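PDB 3NJ2: DUF269-containing protein, which is of unknown function but is associated with nitrogen fixation in a cyanobacterium and belongs to the DUF269 family. Local coordinates for residues S34-S39 with K149-G154; C91-I96 with T155-A160; T26-V31 with T57-I62. All blocks are in the same frame, centred on the assembly; numbering follows the deposited sequence.

Contact 1 of 3, residues S34-S39 with K149-G154; sequences SPFLQS and KLNDQG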
ATOM      1  N   SER B  34       3.960  13.350 -25.567  1.00 14.69           N
ATOM      2  CA  SER B  34       2.976  12.871 -24.610  1.00 14.16           C
ATOM      3  C   SER B  34       3.072  13.399 -23.208  1.00 13.14           C
ATOM      4  O   SER B  34       4.103  13.282 -22.602  1.00 11.25           O
ATOM      5  CB  SER B  34       3.079  11.341 -24.549  1.00 13.30           C
ATOM      6  OG  SER B  34       2.325  10.854 -23.419  1.00 16.09           O
ATOM      7  N   PRO B  35       1.996  13.991 -22.629  1.00 13.75           N
ATOM      8  CA  PRO B  35       2.142  14.475 -21.239  1.00 13.93           C
ATOM      9  C   PRO B  35       2.405  13.291 -20.277  1.00 11.14           C
ATOM     10  O   PRO B  35       3.103  13.469 -19.338  1.00 14.77           O
ATOM     11  CB  PRO B  35       0.790  15.147 -20.957  1.00 13.95           C
ATOM     12  CG  PRO B  35       0.414  15.657 -22.320  1.00 14.13           C
ATOM     13  CD  PRO B  35       0.789  14.560 -23.305  1.00 13.15           C
ATOM     14  N   PHE B  36       1.813  12.119 -20.589  1.00 11.36           N
ATOM     15  CA  PHE B  36       2.084  10.938 -19.774  1.00 10.33           C
ATOM     16  C   PHE B  36       3.526  10.495 -19.829  1.00 10.02           C
ATOM     17  O   PHE B  36       4.109  10.339 -18.788  1.00 12.46           O
ATOM     18  CB  PHE B  36       1.101   9.753 -19.979  1.00 12.27           C
ATOM     19  CG  PHE B  36       1.514   8.603 -19.155  1.00 10.46           C
ATOM     20  CD1 PHE B  36       1.262   8.599 -17.735  1.00 12.59           C
ATOM     21  CD2 PHE B  36       2.188   7.502 -19.739  1.00 13.16           C
ATOM     22  CE1 PHE B  36       1.742   7.523 -16.918  1.00 14.31           C
ATOM     23  CE2 PHE B  36       2.627   6.500 -18.910  1.00 13.95           C
ATOM     24  CZ  PHE B  36       2.443   6.534 -17.520  1.00 12.30           C
ATOM     25  N   LEU B  37       4.037  10.312 -21.046  1.00 12.25           N
ATOM     26  CA  LEU B  37       5.419   9.877 -21.097  1.00 12.81           C
ATOM     27  C   LEU B  37       6.378  10.904 -20.521  1.00 12.00           C
ATOM     28  O   LEU B  37       7.398  10.537 -19.949  1.00 12.20           O
ATOM     29  CB  LEU B  37       5.780   9.447 -22.545  1.00 12.30           C
ATOM     30  CG  LEU B  37       4.985   8.309 -23.164  1.00  9.95           C
ATOM     31  CD1 LEU B  37       5.357   7.944 -24.630  1.00 11.15           C
ATOM     32  CD2 LEU B  37       5.086   7.090 -22.241  1.00 12.35           C
ATOM     33  N   GLN B  38       6.077  12.194 -20.737  1.00 11.96           N
ATOM     34  CA  GLN B  38       6.849  13.196 -20.129  1.00 12.56           C
ATOM     35  C   GLN B  38       6.815  13.122 -18.563  1.00 13.35           C
ATOM     36  O   GLN B  38       7.831  13.275 -17.887  1.00 16.15           O
ATOM     37  CB  GLN B  38       6.533  14.556 -20.719  1.00 12.50           C
ATOM     38  CG  GLN B  38       7.189  14.767 -22.103  1.00 14.01           C
ATOM     39  CD  GLN B  38       8.708  14.761 -21.990  1.00 17.60           C
ATOM     40  OE1 GLN B  38       9.281  15.589 -21.245  1.00 19.76           O
ATOM     41  NE2 GLN B  38       9.357  13.825 -22.694  1.00 17.04           N
ATOM     42  N   SER B  39       5.651  12.883 -18.003  1.00 13.31           N
ATOM     43  CA  SER B  39       5.520  12.685 -16.591  1.00 13.59           C
ATOM     44  C   SER B  39       6.322  11.497 -16.141  1.00 12.48           C
ATOM     45  O   SER B  39       7.001  11.574 -15.180  1.00 13.68           O
ATOM     46  CB  SER B  39       4.059  12.431 -16.219  1.00 13.40           C
ATOM     47  OG  SER B  39       3.915  12.577 -14.818  1.00 18.43           O
ATOM     48  N   LYS B 149       1.367   1.378 -26.260  1.00 17.49           N
ATOM     49  CA  LYS B 149       0.565   0.698 -25.209  1.00 18.01           C
ATOM     50  C   LYS B 149       0.892   1.251 -23.834  1.00 17.68           C
ATOM     51  O   LYS B 149       0.015   1.406 -22.992  1.00 17.67           O
ATOM     52  CB  LYS B 149       0.751  -0.806 -25.225  1.00 19.91           C
ATOM     53  CG  LYS B 149       0.178  -1.459 -26.512  1.00 23.51           C
ATOM     54  CD  LYS B 149       0.097  -2.944 -26.283  1.00 33.14           C
ATOM     55  CE  LYS B 149      -0.502  -3.657 -27.485  1.00 38.74           C
ATOM     56  NZ  LYS B 149      -1.773  -2.930 -27.813  1.00 42.79           N
ATOM     57  N   LEU B 150       2.171   1.549 -23.609  1.00 15.37           N
ATOM     58  CA  LEU B 150       2.555   2.239 -22.324  1.00 12.28           C
ATOM     59  C   LEU B 150       1.819   3.593 -22.198  1.00 14.07           C
ATOM     60  O   LEU B 150       1.247   3.902 -21.122  1.00 13.17           O
ATOM     61  CB  LEU B 150       4.086   2.473 -22.403  1.00 11.99           C
ATOM     62  CG  LEU B 150       4.650   3.387 -21.263  1.00 10.58           C
ATOM     63  CD1 LEU B 150       4.420   2.806 -19.873  1.00 12.21           C
ATOM     64  CD2 LEU B 150       6.131   3.581 -21.455  1.00 13.23           C
ATOM     65  N   ASN B 151       1.864   4.378 -23.259  1.00 14.10           N
ATOM     66  CA  ASN B 151       1.342   5.697 -23.180  1.00 14.57           C
ATOM     67  C   ASN B 151      -0.193   5.629 -22.991  1.00 14.30           C
ATOM     68  O   ASN B 151      -0.753   6.329 -22.159  1.00 13.18           O
ATOM     69  CB  ASN B 151       1.642   6.465 -24.457  1.00 15.52           C
ATOM     70  CG  ASN B 151       1.047   7.803 -24.397  1.00 15.31           C
ATOM     71  OD1 ASN B 151       1.325   8.530 -23.452  1.00 17.95           O
ATOM     72  ND2 ASN B 151       0.244   8.181 -25.401  1.00 17.98           N
ATOM     73  N   ASP B 152      -0.822   4.708 -23.728  1.00 13.99           N
ATOM     74  CA  ASP B 152      -2.270   4.663 -23.678  1.00 16.90           C
ATOM     75  C   ASP B 152      -2.739   4.146 -22.312  1.00 15.64           C
ATOM     76  O   ASP B 152      -3.725   4.676 -21.725  1.00 14.77           O
ATOM     77  CB  ASP B 152      -2.846   3.744 -24.740  1.00 17.57           C
ATOM     78  CG  ASP B 152      -2.657   4.274 -26.195  1.00 22.92           C
ATOM     79  OD1 ASP B 152      -2.340   5.470 -26.423  1.00 21.71           O
ATOM     80  OD2 ASP B 152      -2.811   3.434 -27.112  1.00 28.02           O
ATOM     81  N   GLN B 153      -2.074   3.110 -21.755  1.00 14.14           N
ATOM     82  CA  GLN B 153      -2.489   2.648 -20.439  1.00 13.82           C
ATOM     83  C   GLN B 153      -2.249   3.642 -19.325  1.00 15.03           C
ATOM     84  O   GLN B 153      -3.143   3.840 -18.486  1.00 14.73           O
ATOM     85  CB  GLN B 153      -1.856   1.320 -20.086  1.00 14.05           C
ATOM     86  CG  GLN B 153      -2.288   0.305 -21.065  1.00 23.40           C
ATOM     87  CD  GLN B 153      -1.657  -1.040 -20.884  1.00 34.18           C
ATOM     88  OE1 GLN B 153      -1.264  -1.438 -19.759  1.00 40.03           O
ATOM     89  NE2 GLN B 153      -1.534  -1.767 -22.012  1.00 37.61           N
ATOM     90  N   GLY B 154      -1.095   4.321 -19.319  1.00 13.55           N
ATOM     91  CA  GLY B 154      -0.876   5.343 -18.241  1.00 12.23           C
ATOM     92  C   GLY B 154      -1.845   6.533 -18.386  1.00 12.73           C
ATOM     93  O   GLY B 154      -2.417   7.057 -17.359  1.00 12.39           O
TER
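The Phe36 ring lies flat over Gly154, whose CA stands 3.6 Å from the ring centroid, nearly on the ring normal, a CH-pi contact made possible by the missing side chain. The ring is carried across to helix 147-167 because Phe36 CG stands anti to its main-chain N (chi1 177°), and CE2 comes to 3.7 Å from Leu150 O. With an alanine here, Gly154 CA would probably face a gap and Ile96 and Leu99 of helix 83-104 would lose one packing partner. On the next residue, the Leu37 methyl CD2 meets Leu150 CD2 at 3.7 Å, while Asn151 passes Leu37 at about a right angle. Ser34 supplies the polar part: its OG donates to Asn151 OD1 from above the carbonyl plane, at an unusually short 2.5 Å whose exact value is doubtful, and accepts from Leu37 N at 3.0 Å in a nearly straight bond (175°). The second bond makes Ser34 the N-cap of helix 35-46. Segments 35-39 and 149-154 run at 96°. Because the buried hydroxyl both gives and receives, it serves the cap and the side-chain amide at once, which is likely to restrict the rotation of Asn151 beside an otherwise apolar junction.

Contact 2 of 3, residues C91-I96 with T155-A160; sequences CYFRAI and TKLANA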
ATOM      1  N   CYS B  91       7.438   4.364 -10.230  1.00 10.35           N
ATOM      2  CA  CYS B  91       7.512   5.567 -11.051  1.00 11.58           C
ATOM      3  C   CYS B  91       6.371   5.719 -12.020  1.00  8.93           C
ATOM      4  O   CYS B  91       5.850   6.850 -12.218  1.00 11.02           O
ATOM      5  CB  CYS B  91       8.834   5.644 -11.812  1.00 10.17           C
ATOM      6  SG  CYS B  91      10.252   6.124 -10.685  1.00 15.56           S
ATOM      7  N   TYR B  92       5.875   4.596 -12.548  1.00  9.38           N
ATOM      8  CA  TYR B  92       4.661   4.556 -13.367  1.00  9.90           C
ATOM      9  C   TYR B  92       3.486   5.099 -12.611  1.00  8.84           C
ATOM     10  O   TYR B  92       2.782   6.058 -13.087  1.00  9.28           O
ATOM     11  CB  TYR B  92       4.422   3.097 -13.821  1.00  8.28           C
ATOM     12  CG  TYR B  92       3.214   2.873 -14.671  1.00  9.89           C
ATOM     13  CD1 TYR B  92       3.212   3.214 -16.053  1.00 10.59           C
ATOM     14  CD2 TYR B  92       2.087   2.275 -14.144  1.00 12.59           C
ATOM     15  CE1 TYR B  92       2.095   2.964 -16.881  1.00 12.78           C
ATOM     16  CE2 TYR B  92       1.025   1.987 -14.959  1.00 11.89           C
ATOM     17  CZ  TYR B  92       1.038   2.352 -16.320  1.00 13.52           C
ATOM     18  OH  TYR B  92      -0.069   2.111 -17.078  1.00 15.25           O
ATOM     19  N   PHE B  93       3.271   4.608 -11.395  1.00  8.37           N
ATOM     20  CA  PHE B  93       2.126   5.106 -10.616  1.00  8.61           C
ATOM     21  C   PHE B  93       2.303   6.531 -10.122  1.00 10.15           C
ATOM     22  O   PHE B  93       1.309   7.244  -9.987  1.00 10.77           O
ATOM     23  CB  PHE B  93       1.640   4.072  -9.580  1.00  9.92           C
ATOM     24  CG  PHE B  93       1.003   2.869 -10.266  1.00  9.51           C
ATOM     25  CD1 PHE B  93      -0.310   2.988 -10.720  1.00 11.07           C
ATOM     26  CD2 PHE B  93       1.708   1.624 -10.431  1.00  9.63           C
ATOM     27  CE1 PHE B  93      -0.821   1.962 -11.390  1.00 11.84           C
ATOM     28  CE2 PHE B  93       1.157   0.581 -11.153  1.00  9.81           C
ATOM     29  CZ  PHE B  93      -0.131   0.759 -11.626  1.00 11.03           C
ATOM     30  N   ARG B  94       3.566   6.907  -9.814  1.00 10.17           N
ATOM     31  CA  ARG B  94       3.819   8.333  -9.444  1.00 10.31           C
ATOM     32  C   ARG B  94       3.588   9.245 -10.619  1.00 10.57           C
ATOM     33  O   ARG B  94       3.180  10.452 -10.407  1.00 11.16           O
ATOM     34  CB  ARG B  94       5.273   8.496  -9.024  1.00 12.23           C
ATOM     35  CG  ARG B  94       5.511   7.927  -7.557  1.00 11.21           C
ATOM     36  CD  ARG B  94       7.046   7.762  -7.385  1.00 13.96           C
ATOM     37  NE  ARG B  94       7.323   7.375  -6.003  1.00 21.69           N
ATOM     38  CZ  ARG B  94       8.455   6.796  -5.584  1.00 24.04           C
ATOM     39  NH1 ARG B  94       9.439   6.480  -6.443  1.00 23.99           N
ATOM     40  NH2 ARG B  94       8.561   6.467  -4.311  1.00 28.90           N
ATOM     41  N   ALA B  95       3.851   8.775 -11.814  1.00 10.46           N
ATOM     42  CA  ALA B  95       3.660   9.577 -13.045  1.00  9.46           C
ATOM     43  C   ALA B  95       2.127   9.843 -13.224  1.00 10.44           C
ATOM     44  O   ALA B  95       1.699  10.984 -13.608  1.00 13.45           O
ATOM     45  CB  ALA B  95       4.277   8.855 -14.199  1.00 10.63           C
ATOM     46  N   ILE B  96       1.339   8.789 -12.931  1.00  9.98           N
ATOM     47  CA  ILE B  96      -0.093   8.844 -13.069  1.00 10.32           C
ATOM     48  C   ILE B  96      -0.580   9.844 -11.989  1.00 11.92           C
ATOM     49  O   ILE B  96      -1.391  10.795 -12.277  1.00 10.86           O
ATOM     50  CB  ILE B  96      -0.686   7.436 -12.882  1.00  9.76           C
ATOM     51  CG1 ILE B  96      -0.418   6.675 -14.127  1.00  9.46           C
ATOM     52  CG2 ILE B  96      -2.316   7.579 -12.596  1.00 13.03           C
ATOM     53  CD1 ILE B  96      -0.593   5.185 -13.906  1.00 13.97           C
ATOM     54  N   THR B 155      -2.102   6.928 -19.632  1.00 11.75           N
ATOM     55  CA  THR B 155      -3.067   8.031 -19.911  1.00 12.84           C
ATOM     56  C   THR B 155      -4.486   7.682 -19.450  1.00 14.08           C
ATOM     57  O   THR B 155      -5.120   8.442 -18.699  1.00 14.59           O
ATOM     58  CB  THR B 155      -3.032   8.469 -21.375  1.00 14.90           C
ATOM     59  OG1 THR B 155      -1.723   8.947 -21.694  1.00 15.04           O
ATOM     60  CG2 THR B 155      -3.977   9.617 -21.648  1.00 14.63           C
ATOM     61  N   LYS B 156      -4.907   6.480 -19.835  1.00 15.84           N
ATOM     62  CA  LYS B 156      -6.247   6.007 -19.365  1.00 15.34           C
ATOM     63  C   LYS B 156      -6.367   5.990 -17.855  1.00 14.04           C
ATOM     64  O   LYS B 156      -7.419   6.448 -17.297  1.00 13.62           O
ATOM     65  CB  LYS B 156      -6.511   4.660 -19.928  1.00 17.75           C
ATOM     66  CG  LYS B 156      -7.966   4.159 -19.725  1.00 23.23           C
ATOM     67  CD  LYS B 156      -8.126   2.869 -20.535  1.00 29.40           C
ATOM     68  CE  LYS B 156      -8.101   1.590 -19.693  1.00 37.59           C
ATOM     69  NZ  LYS B 156      -8.558   0.345 -20.496  1.00 41.78           N
ATOM     70  N   LEU B 157      -5.362   5.455 -17.122  1.00 11.90           N
ATOM     71  CA  LEU B 157      -5.499   5.463 -15.693  1.00 12.59           C
ATOM     72  C   LEU B 157      -5.511   6.851 -15.091  1.00 12.11           C
ATOM     73  O   LEU B 157      -6.218   7.069 -14.152  1.00 13.48           O
ATOM     74  CB  LEU B 157      -4.350   4.612 -15.028  1.00 14.38           C
ATOM     75  CG  LEU B 157      -4.446   3.127 -15.301  1.00 16.26           C
ATOM     76  CD1 LEU B 157      -3.156   2.403 -14.938  1.00 15.52           C
ATOM     77  CD2 LEU B 157      -5.693   2.579 -14.489  1.00 21.25           C
ATOM     78  N   ALA B 158      -4.701   7.786 -15.629  1.00 12.12           N
ATOM     79  CA  ALA B 158      -4.703   9.102 -15.139  1.00 10.21           C
ATOM     80  C   ALA B 158      -6.072   9.792 -15.434  1.00 11.45           C
ATOM     81  O   ALA B 158      -6.595  10.435 -14.494  1.00 13.38           O
ATOM     82  CB  ALA B 158      -3.569   9.886 -15.805  1.00 12.52           C
ATOM     83  N   ASN B 159      -6.542   9.648 -16.668  1.00 13.53           N
ATOM     84  CA  ASN B 159      -7.913  10.161 -16.990  1.00 14.27           C
ATOM     85  C   ASN B 159      -8.930   9.627 -16.017  1.00 15.21           C
ATOM     86  O   ASN B 159      -9.744  10.383 -15.555  1.00 14.74           O
ATOM     87  CB  ASN B 159      -8.287   9.909 -18.415  1.00 14.58           C
ATOM     88  CG  ASN B 159      -7.319  10.602 -19.424  1.00 17.55           C
ATOM     89  OD1 ASN B 159      -7.110  10.034 -20.483  1.00 28.90           O
ATOM     90  ND2 ASN B 159      -6.751  11.768 -19.100  1.00 24.04           N
ATOM     91  N   ALA B 160      -8.927   8.335 -15.743  1.00 12.62           N
ATOM     92  CA  ALA B 160      -9.955   7.764 -14.862  1.00 13.63           C
ATOM     93  C   ALA B 160      -9.828   8.277 -13.439  1.00 14.18           C
ATOM     94  O   ALA B 160     -10.791   8.526 -12.708  1.00 14.81           O
ATOM     95  CB  ALA B 160      -9.828   6.208 -14.907  1.00 16.25           C
TER
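Tyr92 reaches Leu157 with the far end of its ring: OH lies 3.8 Å from the methyl CD1, and the two side chains cross at about a right angle. With CG anti to the backbone N (chi1 180°), the ring extends from helix 83-104 toward helix 147-167, and it also meets Phe142 edge to face and packs against Phe144. Phe93, next in sequence, points its ring closer to the sheet and touches the same methyl more loosely, CE1 to Leu157 CD1 being 4.3 Å. Its own ring is partly roofed by its neighbour, since Tyr92 CD2 stands 3.5 Å above the Phe93 plane, offset toward the rim. Helix-on-sheet packing of an alpha+beta kind appears here: helix 83-104 carries Phe93 against Val110, Val112 and Val132 of the three-stranded antiparallel sheet, and at the same time presents Tyr92 and Ile96 to helix 147-167, the segments 91-96 and 155-160 crossing at -45°. One turn on from Tyr92, Ile96 uses two branches. Its CD1 lies over one face of the Tyr92 ring, 3.7 Å above the plane and toward the rim, and meets Leu157 CD1 as well, so that this leucine methyl is shared by three side chains of the helix. The other branch, CG2, is anti to the backbone N and rests on the backbone of Ala158, 3.8 Å from its CA. The small Ala158 side chain goes with the near approach of the helices at this point, where the CA atoms of Ile96 and Ala158 are 5.1 Å apart.

Contact 3 of 3, residues T26-V31 with T57-I62; sequences TNTLLV and TDELVI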
ATOM      1  N   THR B  26       8.809   8.674 -35.186  1.00 37.90           N
ATOM      2  CA  THR B  26       7.540   8.682 -34.470  1.00 36.95           C
ATOM      3  C   THR B  26       7.669   8.304 -32.978  1.00 34.81           C
ATOM      4  O   THR B  26       6.957   8.863 -32.159  1.00 34.37           O
ATOM      5  CB  THR B  26       6.353   7.887 -35.156  1.00 37.98           C
ATOM      6  OG1 THR B  26       6.450   6.478 -34.876  1.00 39.22           O
ATOM      7  CG2 THR B  26       6.275   8.132 -36.656  1.00 39.06           C
ATOM      8  N   ASN B  27       8.570   7.383 -32.621  1.00 33.46           N
ATOM      9  CA  ASN B  27       8.721   7.042 -31.197  1.00 30.83           C
ATOM     10  C   ASN B  27       9.273   8.256 -30.437  1.00 29.59           C
ATOM     11  O   ASN B  27       8.830   8.569 -29.326  1.00 25.21           O
ATOM     12  CB  ASN B  27       9.675   5.848 -31.000  1.00 31.78           C
ATOM     13  CG  ASN B  27       9.108   4.531 -31.515  1.00 33.89           C
ATOM     14  OD1 ASN B  27       7.886   4.327 -31.617  1.00 31.94           O
ATOM     15  ND2 ASN B  27      10.019   3.611 -31.842  1.00 35.28           N
ATOM     16  N   THR B  28      10.250   8.944 -31.042  1.00 27.15           N
ATOM     17  CA  THR B  28      10.841  10.116 -30.369  1.00 26.71           C
ATOM     18  C   THR B  28       9.776  11.193 -30.191  1.00 24.32           C
ATOM     19  O   THR B  28       9.709  11.840 -29.139  1.00 23.47           O
ATOM     20  CB  THR B  28      12.100  10.641 -31.143  1.00 27.70           C
ATOM     21  OG1 THR B  28      13.043   9.574 -31.288  1.00 28.58           O
ATOM     22  CG2 THR B  28      12.767  11.837 -30.433  1.00 25.90           C
ATOM     23  N   LEU B  29       8.952  11.406 -31.212  1.00 22.85           N
ATOM     24  CA  LEU B  29       7.902  12.405 -31.091  1.00 22.95           C
ATOM     25  C   LEU B  29       6.922  12.020 -30.002  1.00 20.47           C
ATOM     26  O   LEU B  29       6.583  12.862 -29.207  1.00 18.95           O
ATOM     27  CB  LEU B  29       7.173  12.654 -32.405  1.00 24.80           C
ATOM     28  CG  LEU B  29       7.774  13.824 -33.230  1.00 30.39           C
ATOM     29  CD1 LEU B  29       7.713  13.463 -34.677  1.00 33.79           C
ATOM     30  CD2 LEU B  29       7.140  15.210 -32.963  1.00 33.32           C
ATOM     31  N   LEU B  30       6.541  10.740 -29.923  1.00 17.03           N
ATOM     32  CA  LEU B  30       5.575  10.305 -28.885  1.00 18.24           C
ATOM     33  C   LEU B  30       6.162  10.548 -27.515  1.00 17.70           C
ATOM     34  O   LEU B  30       5.490  11.044 -26.606  1.00 15.52           O
ATOM     35  CB  LEU B  30       5.187   8.800 -29.157  1.00 17.49           C
ATOM     36  CG  LEU B  30       4.175   8.281 -28.153  1.00 21.45           C
ATOM     37  CD1 LEU B  30       2.844   9.058 -28.191  1.00 23.58           C
ATOM     38  CD2 LEU B  30       3.976   6.812 -28.500  1.00 19.98           C
ATOM     39  N   VAL B  31       7.447  10.215 -27.326  1.00 17.34           N
ATOM     40  CA  VAL B  31       8.022  10.317 -25.990  1.00 16.70           C
ATOM     41  C   VAL B  31       8.099  11.770 -25.576  1.00 14.58           C
ATOM     42  O   VAL B  31       7.862  12.097 -24.457  1.00 15.32           O
ATOM     43  CB  VAL B  31       9.427   9.640 -25.921  1.00 15.39           C
ATOM     44  CG1 VAL B  31      10.138  10.005 -24.630  1.00 17.15           C
ATOM     45  CG2 VAL B  31       9.211   8.107 -26.032  1.00 19.39           C
ATOM     46  N   THR B  57      19.096  10.400 -23.440  1.00 13.01           N
ATOM     47  CA  THR B  57      17.792  10.882 -23.853  1.00 15.72           C
ATOM     48  C   THR B  57      16.632  10.351 -23.074  1.00 14.44           C
ATOM     49  O   THR B  57      16.715   9.241 -22.500  1.00 14.25           O
ATOM     50  CB  THR B  57      17.500  10.641 -25.327  1.00 14.46           C
ATOM     51  OG1 THR B  57      17.481   9.292 -25.665  1.00 14.84           O
ATOM     52  CG2 THR B  57      18.606  11.227 -26.171  1.00 19.08           C
ATOM     53  N   ASP B  58      15.531  11.073 -23.179  1.00 15.08           N
ATOM     54  CA  ASP B  58      14.271  10.549 -22.619  1.00 13.32           C
ATOM     55  C   ASP B  58      13.932   9.173 -23.136  1.00 13.40           C
ATOM     56  O   ASP B  58      13.412   8.401 -22.372  1.00 15.34           O
ATOM     57  CB  ASP B  58      13.112  11.532 -22.881  1.00 14.39           C
ATOM     58  CG  ASP B  58      13.294  12.891 -22.212  1.00 12.38           C
ATOM     59  OD1 ASP B  58      14.146  13.180 -21.297  1.00 16.62           O
ATOM     60  OD2 ASP B  58      12.408  13.746 -22.577  1.00 19.21           O
ATOM     61  N   GLU B  59      14.146   8.905 -24.410  1.00 15.32           N
ATOM     62  CA  GLU B  59      13.747   7.647 -25.037  1.00 16.84           C
ATOM     63  C   GLU B  59      14.509   6.526 -24.357  1.00 15.50           C
ATOM     64  O   GLU B  59      13.973   5.406 -24.072  1.00 16.78           O
ATOM     65  CB  GLU B  59      14.133   7.729 -26.544  1.00 20.20           C
ATOM     66  CG  GLU B  59      13.174   8.653 -27.279  1.00 26.57           C
ATOM     67  CD  GLU B  59      13.414  10.200 -27.142  1.00 31.12           C
ATOM     68  OE1 GLU B  59      14.490  10.687 -26.763  1.00 28.46           O
ATOM     69  OE2 GLU B  59      12.481  10.976 -27.475  1.00 38.27           O
ATOM     70  N   LEU B  60      15.791   6.740 -24.112  1.00 15.70           N
ATOM     71  CA  LEU B  60      16.583   5.689 -23.492  1.00 16.48           C
ATOM     72  C   LEU B  60      16.141   5.429 -22.052  1.00 15.23           C
ATOM     73  O   LEU B  60      16.119   4.244 -21.544  1.00 17.01           O
ATOM     74  CB  LEU B  60      18.061   6.069 -23.498  1.00 16.91           C
ATOM     75  CG  LEU B  60      19.014   4.935 -23.251  1.00 17.52           C
ATOM     76  CD1 LEU B  60      18.736   3.616 -24.055  1.00 20.83           C
ATOM     77  CD2 LEU B  60      20.513   5.434 -23.461  1.00 17.17           C
ATOM     78  N   VAL B  61      15.798   6.498 -21.358  1.00 15.11           N
ATOM     79  CA  VAL B  61      15.379   6.441 -19.968  1.00 17.19           C
ATOM     80  C   VAL B  61      14.116   5.592 -19.762  1.00 17.34           C
ATOM     81  O   VAL B  61      14.086   4.784 -18.773  1.00 17.36           O
ATOM     82  CB  VAL B  61      15.343   7.865 -19.341  1.00 18.36           C
ATOM     83  CG1 VAL B  61      14.620   7.835 -17.977  1.00 20.49           C
ATOM     84  CG2 VAL B  61      16.806   8.380 -19.205  1.00 18.49           C
ATOM     85  N   ILE B  62      13.219   5.645 -20.742  1.00 17.89           N
ATOM     86  CA  ILE B  62      11.913   4.989 -20.607  1.00 17.38           C
ATOM     87  C   ILE B  62      11.991   3.589 -21.282  1.00 16.15           C
ATOM     88  O   ILE B  62      11.043   2.836 -21.156  1.00 12.88           O
ATOM     89  CB  ILE B  62      10.808   5.649 -21.403  1.00 20.54           C
ATOM     90  CG1 ILE B  62      10.735   7.147 -21.305  1.00 25.04           C
ATOM     91  CG2 ILE B  62       9.439   5.135 -20.924  1.00 26.64           C
ATOM     92  CD1 ILE B  62       9.330   7.591 -21.915  1.00 32.07           C
TER
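The carboxylate of Glu59 is set between Thr28 and Val31: the Thr28 methyl CG2 sits above one side of its plane, 3.1 Å from OE2, and Val31 CB lies on the opposite side, 3.7 Å from the same oxygen. Close to the plane itself, beyond Glu59 OE2, comes Thr28 O at 3.3 Å, acceptor against acceptor and so no hydrogen bond. A bend at chi2 (79°) folds the Glu59 chain back so that its end reaches helix 24-33, crossing the Thr28 side chain at about a right angle. The second flat group, the Asp58 carboxylate, is turned elsewhere: OD1 forms a salt bridge with Arg45 and OD2 accepts from Gln38, both on helix 35-46, while only its CB is left to touch Val31. Val31 is the apolar centre. Its CG1, anti to the backbone N (chi1 168°), touches both Asp58 CB at 3.8 Å and Ile62 CD1 at 3.7 Å, the latter pair meeting tip to tip. Segments 26-31 and 58-62 cross here at 84°, and Thr57 caps the start of helix 58-62 with a weak bond from Leu60 N to its OG1. The contact belongs to the N-terminal helical part of the fold, its centre about 15 Å from the centre of the chain. No hydrogen bond joins the two segments, and Thr28 OG1 is already engaged with Ser24 O one turn back. Glu32 brings a further carboxylate close to those of Glu59 and Asp58. So much negative charge beside a carbonyl oxygen and methyl groups would probably raise the pKa of Glu59, whereas Arg45 is likely to keep Asp58 ionised; what joins the helices is van der Waals packing of Val31 and of the folded Glu59 chain, not a polar bond.

From the N terminus, helix 24-33 is met by helix 58-62 after the chain has passed through helix 35-46, so contact 3 closes a short loop containing the latter. Contact 1 opens inside that loop and closes far downstream on helix 147-167, so the two cross. Contact 2 opens on helix 83-104 after contact 3 has closed, and ends on helix 147-167 just past contact 1, which it also crosses. Contacts 1 and 2 touch through Ser39 OG and Ala95 O, and contacts 1 and 3 through Gln38 NE2, which meets Val31 O and Asp58 OD2. Contact 1 thus links the N-terminal helices of contact 3 to the helix-and-sheet body of contact 2; contacts 2 and 3 do not touch.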